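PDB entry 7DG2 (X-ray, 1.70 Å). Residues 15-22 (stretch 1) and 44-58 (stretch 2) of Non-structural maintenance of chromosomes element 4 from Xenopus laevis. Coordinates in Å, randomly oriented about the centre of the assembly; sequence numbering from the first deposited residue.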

ATOM      1  N   ASP C  15      23.638  -2.154 -19.747  1.00 27.68           N
ATOM      2  CA  ASP C  15      22.583  -3.139 -19.957  1.00 25.00           C
ATOM      3  C   ASP C  15      21.309  -2.775 -19.203  1.00 27.37           C
ATOM      4  O   ASP C  15      20.206  -3.066 -19.685  1.00 25.81           O
ATOM      5  CB  ASP C  15      23.080  -4.526 -19.556  1.00 27.40           C
ATOM      6  CG  ASP C  15      24.134  -5.072 -20.520  1.00 32.12           C
ATOM      7  OD1 ASP C  15      24.151  -4.642 -21.694  1.00 33.98           O
ATOM      8  OD2 ASP C  15      24.946  -5.925 -20.106  1.00 28.70           O
ATOM      9  N   LEU C  16      21.433  -2.132 -18.036  1.00 23.51           N
ATOM     10  CA  LEU C  16      20.244  -1.663 -17.326  1.00 22.66           C
ATOM     11  C   LEU C  16      19.500  -0.621 -18.151  1.00 26.28           C
ATOM     12  O   LEU C  16      18.271  -0.668 -18.269  1.00 27.02           O
ATOM     13  CB  LEU C  16      20.625  -1.087 -15.958  1.00 22.66           C
ATOM     14  CG  LEU C  16      21.045  -2.089 -14.879  1.00 23.92           C
ATOM     15  CD1 LEU C  16      21.776  -1.391 -13.712  1.00 21.24           C
ATOM     16  CD2 LEU C  16      19.824  -2.829 -14.366  1.00 21.04           C
ATOM     17  N   LEU C  17      20.232   0.342 -18.716  1.00 25.61           N
ATOM     18  CA  LEU C  17      19.587   1.392 -19.502  1.00 28.47           C
ATOM     19  C   LEU C  17      18.860   0.814 -20.706  1.00 28.92           C
ATOM     20  O   LEU C  17      17.759   1.263 -21.045  1.00 29.74           O
ATOM     21  CB  LEU C  17      20.613   2.431 -19.946  1.00 26.61           C
ATOM     22  CG  LEU C  17      21.200   3.280 -18.813  1.00 28.87           C
ATOM     23  CD1 LEU C  17      22.443   4.019 -19.280  1.00 30.23           C
ATOM     24  CD2 LEU C  17      20.155   4.248 -18.294  1.00 30.75           C
ATOM     25  N   SER C  18      19.458  -0.182 -21.363  1.00 29.30           N
ATOM     26  CA  SER C  18      18.770  -0.857 -22.459  1.00 31.55           C
ATOM     27  C   SER C  18      17.480  -1.504 -21.974  1.00 33.28           C
ATOM     28  O   SER C  18      16.415  -1.332 -22.582  1.00 33.23           O
ATOM     29  CB  SER C  18      19.687  -1.903 -23.092  1.00 34.49           C
ATOM     30  OG  SER C  18      20.858  -1.296 -23.600  1.00 40.64           O
ATOM     31  N   PHE C  19      17.561  -2.257 -20.873  1.00 31.95           N
ATOM     32  CA  PHE C  19      16.378  -2.912 -20.327  1.00 30.24           C
ATOM     33  C   PHE C  19      15.318  -1.886 -19.950  1.00 30.38           C
ATOM     34  O   PHE C  19      14.114  -2.129 -20.108  1.00 34.25           O
ATOM     35  CB  PHE C  19      16.786  -3.767 -19.119  1.00 28.15           C
ATOM     36  CG  PHE C  19      15.678  -4.628 -18.568  1.00 30.57           C
ATOM     37  CD1 PHE C  19      15.433  -5.891 -19.089  1.00 31.81           C
ATOM     38  CD2 PHE C  19      14.893  -4.180 -17.517  1.00 30.80           C
ATOM     39  CE1 PHE C  19      14.414  -6.685 -18.580  1.00 33.64           C
ATOM     40  CE2 PHE C  19      13.873  -4.969 -17.003  1.00 33.29           C
ATOM     41  CZ  PHE C  19      13.635  -6.226 -17.536  1.00 33.36           C
ATOM     42  N   MET C  20      15.752  -0.720 -19.476  1.00 29.99           N
ATOM     43  CA  MET C  20      14.837   0.334 -19.069  1.00 32.49           C
ATOM     44  C   MET C  20      14.256   1.099 -20.249  1.00 37.56           C
ATOM     45  O   MET C  20      13.275   1.829 -20.071  1.00 40.75           O
ATOM     46  CB  MET C  20      15.553   1.291 -18.121  1.00 31.19           C
ATOM     47  CG  MET C  20      15.727   0.703 -16.734  1.00 30.31           C
ATOM     48  SD  MET C  20      16.571   1.784 -15.589  1.00 44.02           S
ATOM     49  CE  MET C  20      18.226   1.714 -16.200  1.00 32.72           C
ATOM     50  N   GLY C  21      14.836   0.960 -21.437  1.00 39.42           N
ATOM     51  CA  GLY C  21      14.257   1.570 -22.618  1.00 40.34           C
ATOM     52  C   GLY C  21      15.079   2.677 -23.241  1.00 44.69           C
ATOM     53  O   GLY C  21      14.514   3.663 -23.725  1.00 46.88           O
ATOM     54  N   LEU C  22      16.404   2.520 -23.241  1.00 45.51           N
ATOM     55  CA  LEU C  22      17.335   3.462 -23.873  1.00 49.03           C
ATOM     56  C   LEU C  22      17.336   4.800 -23.144  1.00 48.08           C
ATOM     57  O   LEU C  22      18.397   5.316 -22.789  1.00 51.67           O
ATOM     58  CB  LEU C  22      17.001   3.626 -25.373  1.00 52.04           C
ATOM     59  CG  LEU C  22      16.846   4.931 -26.190  1.00 57.13           C
ATOM     60  CD1 LEU C  22      15.600   5.747 -25.819  1.00 55.17           C
ATOM     61  CD2 LEU C  22      18.104   5.814 -26.199  1.00 60.07           C
ATOM     62  N   GLY C  44      18.178  11.022 -26.953  1.00 71.09           N
ATOM     63  CA  GLY C  44      18.086   9.721 -26.314  1.00 70.34           C
ATOM     64  C   GLY C  44      17.950   9.811 -24.806  1.00 68.82           C
ATOM     65  O   GLY C  44      18.938  10.015 -24.095  1.00 67.01           O
ATOM     66  N   TYR C  45      16.723   9.654 -24.316  1.00 68.40           N
ATOM     67  CA  TYR C  45      16.416   9.772 -22.899  1.00 66.18           C
ATOM     68  C   TYR C  45      15.663   8.527 -22.440  1.00 59.36           C
ATOM     69  O   TYR C  45      15.263   7.680 -23.244  1.00 55.00           O
ATOM     70  CB  TYR C  45      15.602  11.043 -22.610  1.00 68.48           C
ATOM     71  CG  TYR C  45      16.186  12.300 -23.234  1.00 76.31           C
ATOM     72  CD1 TYR C  45      15.846  12.682 -24.530  1.00 76.19           C
ATOM     73  CD2 TYR C  45      17.076  13.105 -22.528  1.00 76.63           C
ATOM     74  CE1 TYR C  45      16.377  13.828 -25.105  1.00 78.01           C
ATOM     75  CE2 TYR C  45      17.611  14.254 -23.094  1.00 78.51           C
ATOM     76  CZ  TYR C  45      17.258  14.610 -24.383  1.00 79.85           C
ATOM     77  OH  TYR C  45      17.789  15.750 -24.947  1.00 79.77           O
ATOM     78  N   LEU C  46      15.480   8.420 -21.123  1.00 58.71           N
ATOM     79  CA  LEU C  46      14.789   7.313 -20.470  1.00 54.36           C
ATOM     80  C   LEU C  46      13.280   7.531 -20.492  1.00 52.12           C
ATOM     81  O   LEU C  46      12.808   8.631 -20.190  1.00 56.76           O
ATOM     82  CB  LEU C  46      15.245   7.164 -19.024  1.00 52.90           C
ATOM     83  CG  LEU C  46      16.562   6.439 -18.783  1.00 50.45           C
ATOM     84  CD1 LEU C  46      16.952   6.569 -17.326  1.00 48.83           C
ATOM     85  CD2 LEU C  46      16.428   4.982 -19.181  1.00 43.64           C
ATOM     86  N   PRO C  47      12.521   6.489 -20.831  1.00 48.58           N
ATOM     87  CA  PRO C  47      11.059   6.582 -20.742  1.00 49.87           C
ATOM     88  C   PRO C  47      10.609   6.920 -19.327  1.00 51.58           C
ATOM     89  O   PRO C  47      11.295   6.630 -18.344  1.00 49.24           O
ATOM     90  CB  PRO C  47      10.588   5.181 -21.153  1.00 49.21           C
ATOM     91  CG  PRO C  47      11.719   4.617 -21.952  1.00 48.27           C
ATOM     92  CD  PRO C  47      12.966   5.183 -21.348  1.00 47.00           C
ATOM     93  N   THR C  48       9.430   7.537 -19.232  1.00 50.94           N
ATOM     94  CA  THR C  48       8.923   7.962 -17.933  1.00 52.58           C
ATOM     95  C   THR C  48       8.660   6.789 -16.995  1.00 49.90           C
ATOM     96  O   THR C  48       8.582   6.991 -15.779  1.00 50.30           O
ATOM     97  CB  THR C  48       7.644   8.782 -18.114  1.00 50.98           C
ATOM     98  OG1 THR C  48       6.633   7.968 -18.723  1.00 59.15           O
ATOM     99  CG2 THR C  48       7.911   9.989 -19.001  1.00 50.11           C
ATOM    100  N   ASP C  49       8.533   5.572 -17.526  1.00 48.28           N
ATOM    101  CA  ASP C  49       8.247   4.389 -16.722  1.00 44.61           C
ATOM    102  C   ASP C  49       9.474   3.505 -16.531  1.00 37.13           C
ATOM    103  O   ASP C  49       9.334   2.333 -16.172  1.00 38.93           O
ATOM    104  CB  ASP C  49       7.112   3.588 -17.358  1.00 42.97           C
ATOM    105  CG  ASP C  49       7.486   3.026 -18.719  1.00 48.71           C
ATOM    106  OD1 ASP C  49       8.407   3.575 -19.365  1.00 47.24           O
ATOM    107  OD2 ASP C  49       6.858   2.032 -19.142  1.00 53.66           O
ATOM    108  N   ALA C  50      10.673   4.053 -16.739  1.00 38.63           N
ATOM    109  CA  ALA C  50      11.883   3.235 -16.779  1.00 38.95           C
ATOM    110  C   ALA C  50      12.164   2.573 -15.432  1.00 32.40           C
ATOM    111  O   ALA C  50      12.504   1.386 -15.372  1.00 30.15           O
ATOM    112  CB  ALA C  50      13.071   4.089 -17.220  1.00 35.90           C
ATOM    113  N   TRP C  51      12.051   3.331 -14.338  1.00 28.06           N
ATOM    114  CA  TRP C  51      12.336   2.748 -13.029  1.00 28.25           C
ATOM    115  C   TRP C  51      11.223   1.809 -12.580  1.00 25.31           C
ATOM    116  O   TRP C  51      11.495   0.800 -11.916  1.00 25.14           O
ATOM    117  CB  TRP C  51      12.573   3.854 -11.997  1.00 28.82           C
ATOM    118  CG  TRP C  51      13.899   4.521 -12.185  1.00 28.59           C
ATOM    119  CD1 TRP C  51      14.138   5.734 -12.774  1.00 31.05           C
ATOM    120  CD2 TRP C  51      15.179   3.994 -11.819  1.00 30.63           C
ATOM    121  NE1 TRP C  51      15.485   5.996 -12.780  1.00 31.88           N
ATOM    122  CE2 TRP C  51      16.146   4.944 -12.203  1.00 29.83           C
ATOM    123  CE3 TRP C  51      15.603   2.814 -11.194  1.00 25.75           C
ATOM    124  CZ2 TRP C  51      17.511   4.749 -11.988  1.00 29.61           C
ATOM    125  CZ3 TRP C  51      16.960   2.623 -10.982  1.00 28.29           C
ATOM    126  CH2 TRP C  51      17.897   3.587 -11.375  1.00 28.69           C
ATOM    127  N   GLN C  52       9.972   2.115 -12.933  1.00 27.16           N
ATOM    128  CA  GLN C  52       8.886   1.177 -12.668  1.00 27.81           C
ATOM    129  C   GLN C  52       9.094  -0.127 -13.423  1.00 29.70           C
ATOM    130  O   GLN C  52       8.820  -1.208 -12.888  1.00 30.26           O
ATOM    131  CB  GLN C  52       7.539   1.792 -13.050  1.00 32.87           C
ATOM    132  CG  GLN C  52       6.866   2.567 -11.928  1.00 35.95           C
ATOM    133  CD  GLN C  52       5.465   3.030 -12.307  1.00 42.06           C
ATOM    134  OE1 GLN C  52       4.894   2.576 -13.306  1.00 47.54           O
ATOM    135  NE2 GLN C  52       4.909   3.939 -11.515  1.00 40.55           N
ATOM    136  N   LYS C  53       9.565  -0.046 -14.671  1.00 31.54           N
ATOM    137  CA  LYS C  53       9.846  -1.256 -15.440  1.00 31.70           C
ATOM    138  C   LYS C  53      10.900  -2.104 -14.743  1.00 28.39           C
ATOM    139  O   LYS C  53      10.743  -3.322 -14.592  1.00 26.60           O
ATOM    140  CB  LYS C  53      10.311  -0.894 -16.852  1.00 34.42           C
ATOM    141  CG  LYS C  53       9.196  -0.469 -17.815  1.00 42.72           C
ATOM    142  CD  LYS C  53       9.563  -0.771 -19.278  1.00 48.35           C
ATOM    143  CE  LYS C  53      10.548   0.242 -19.864  1.00 48.90           C
ATOM    144  NZ  LYS C  53       9.885   1.492 -20.367  1.00 48.83           N
ATOM    145  N   LEU C  54      11.980  -1.461 -14.298  1.00 29.68           N
ATOM    146  CA  LEU C  54      13.035  -2.179 -13.593  1.00 24.52           C
ATOM    147  C   LEU C  54      12.529  -2.744 -12.273  1.00 23.80           C
ATOM    148  O   LEU C  54      12.811  -3.897 -11.932  1.00 20.35           O
ATOM    149  CB  LEU C  54      14.226  -1.240 -13.369  1.00 23.53           C
ATOM    150  CG  LEU C  54      15.537  -1.872 -12.904  1.00 23.46           C
ATOM    151  CD1 LEU C  54      15.999  -2.885 -13.934  1.00 24.61           C
ATOM    152  CD2 LEU C  54      16.605  -0.801 -12.703  1.00 22.97           C
ATOM    153  N   GLY C  55      11.769  -1.950 -11.522  1.00 22.20           N
ATOM    154  CA  GLY C  55      11.263  -2.422 -10.249  1.00 21.83           C
ATOM    155  C   GLY C  55      10.305  -3.590 -10.376  1.00 22.44           C
ATOM    156  O   GLY C  55      10.277  -4.457  -9.510  1.00 21.37           O
ATOM    157  N   SER C  56       9.487  -3.612 -11.429  1.00 24.45           N
ATOM    158  CA  SER C  56       8.578  -4.737 -11.622  1.00 24.89           C
ATOM    159  C   SER C  56       9.343  -6.022 -11.890  1.00 23.85           C
ATOM    160  O   SER C  56       8.947  -7.099 -11.425  1.00 24.42           O
ATOM    161  CB  SER C  56       7.615  -4.439 -12.762  1.00 21.65           C
ATOM    162  OG  SER C  56       6.693  -3.456 -12.342  1.00 24.35           O
ATOM    163  N   GLU C  57      10.449  -5.931 -12.628  1.00 21.38           N
ATOM    164  CA  GLU C  57      11.311  -7.099 -12.782  1.00 19.83           C
ATOM    165  C   GLU C  57      11.913  -7.493 -11.438  1.00 20.34           C
ATOM    166  O   GLU C  57      11.849  -8.654 -11.030  1.00 19.06           O
ATOM    167  CB  GLU C  57      12.401  -6.806 -13.815  1.00 19.68           C
ATOM    168  CG  GLU C  57      13.389  -7.950 -14.053  1.00 23.60           C
ATOM    169  CD  GLU C  57      12.737  -9.197 -14.631  1.00 26.44           C
ATOM    170  OE1 GLU C  57      11.706  -9.066 -15.325  1.00 24.56           O
ATOM    171  OE2 GLU C  57      13.261 -10.308 -14.390  1.00 25.09           O
ATOM    172  N   ALA C  58      12.451  -6.514 -10.707  1.00 19.73           N
ATOM    173  CA  ALA C  58      13.126  -6.801  -9.442  1.00 18.09           C
ATOM    174  C   ALA C  58      12.207  -7.448  -8.404  1.00 21.18           C
ATOM    175  O   ALA C  58      12.671  -8.261  -7.600  1.00 18.24           O
ATOM    176  CB  ALA C  58      13.729  -5.504  -8.896  1.00 19.50           C
TER

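Met 20 lies at the centre of the contact, with 126 Å² of its surface covered by the other stretch, the largest share of any residue here. Its chi2 of 180° (t) holds CB, CG and SD extended, so that successive atoms meet different neighbours. Met 20 CB lies 3.8 Å from Ala 50 CB and 3.9 Å from Leu 46 CD2, while Met 20 SD reaches to 3.9 Å from Leu 54 CD2. The same sulfur sits 4.5 Å from the centroid of the six-membered ring of Trp 51 and only 4° off the ring normal, which places it squarely over the face; a polarizable sulfur above a pi cloud is a favourable sulfur-aromatic arrangement.

The small side chain of Ala 50 goes with close backbone approach at this point: the CA atoms of Met 20 and Ala 50 are 4.7 Å apart. Met 20 CG also rests 3.6 Å from Ala 50 O, a carbonyl already engaged by Leu 54 N (3.1 Å) in the helix. The axes of helices 15-20 and 50-58 approach to 9.4 Å and run at 102° to each other. Contacts run from Ala 50 to Glu 57 on the second helix, and the loop before it adds further surface through Leu 46 and Pro 47.

Leucines extend the apolar centre. Leu 16, whose CA-to-CB bond points toward the other stretch, brings CD2 to 3.8 Å from Leu 54 CD1. That methyl is shared, since Phe 19 CD2 lies 4.0 Å from Leu 54 CD1. From the loop, Leu 46 CD2 meets Leu 17 CD2 at 3.9 Å as well as the Met 20 CB described above. These pairings are van der Waals contacts.

Farther out, the Phe 19 ring comes down beside the second helix. Its CZ packs 3.9 Å from Glu 57 CG, an aliphatic part of an acidic side chain whose OE2 is hydrogen-bonded elsewhere in the structure. Lys 53 O lies near the plane of the ring, at its edge, 4.3 Å from Phe 19 CE2.

The first helix ends in a Schellman motif: Gly 21 N bonds to Ser 18 O (3.0 Å) and weakly to Leu 17 O (3.0 Å), and Leu 22 N bonds to Leu 17 O (2.9 Å). The positive phi of Gly 21 (114°) would jam a CB against the preceding carbonyl, and an ideal CB would also stand 2.8 Å from Pro 47 CG, a clash. The tight fit is visible in Gly 21 O, 3.2 Å from Pro 47 CD.

At the polar edge, Lys 53 NZ forms a salt bridge with Asp 49 OD1 at 2.7 Å, within its own stretch. Its CE lies 3.2 Å from Met 20 O, yet NZ, 3.4 Å from Met 20 O, has too poor an angle for a hydrogen bond. No hydrogen bond crosses between the stretches; the 636 Å² of buried surface reflects packing.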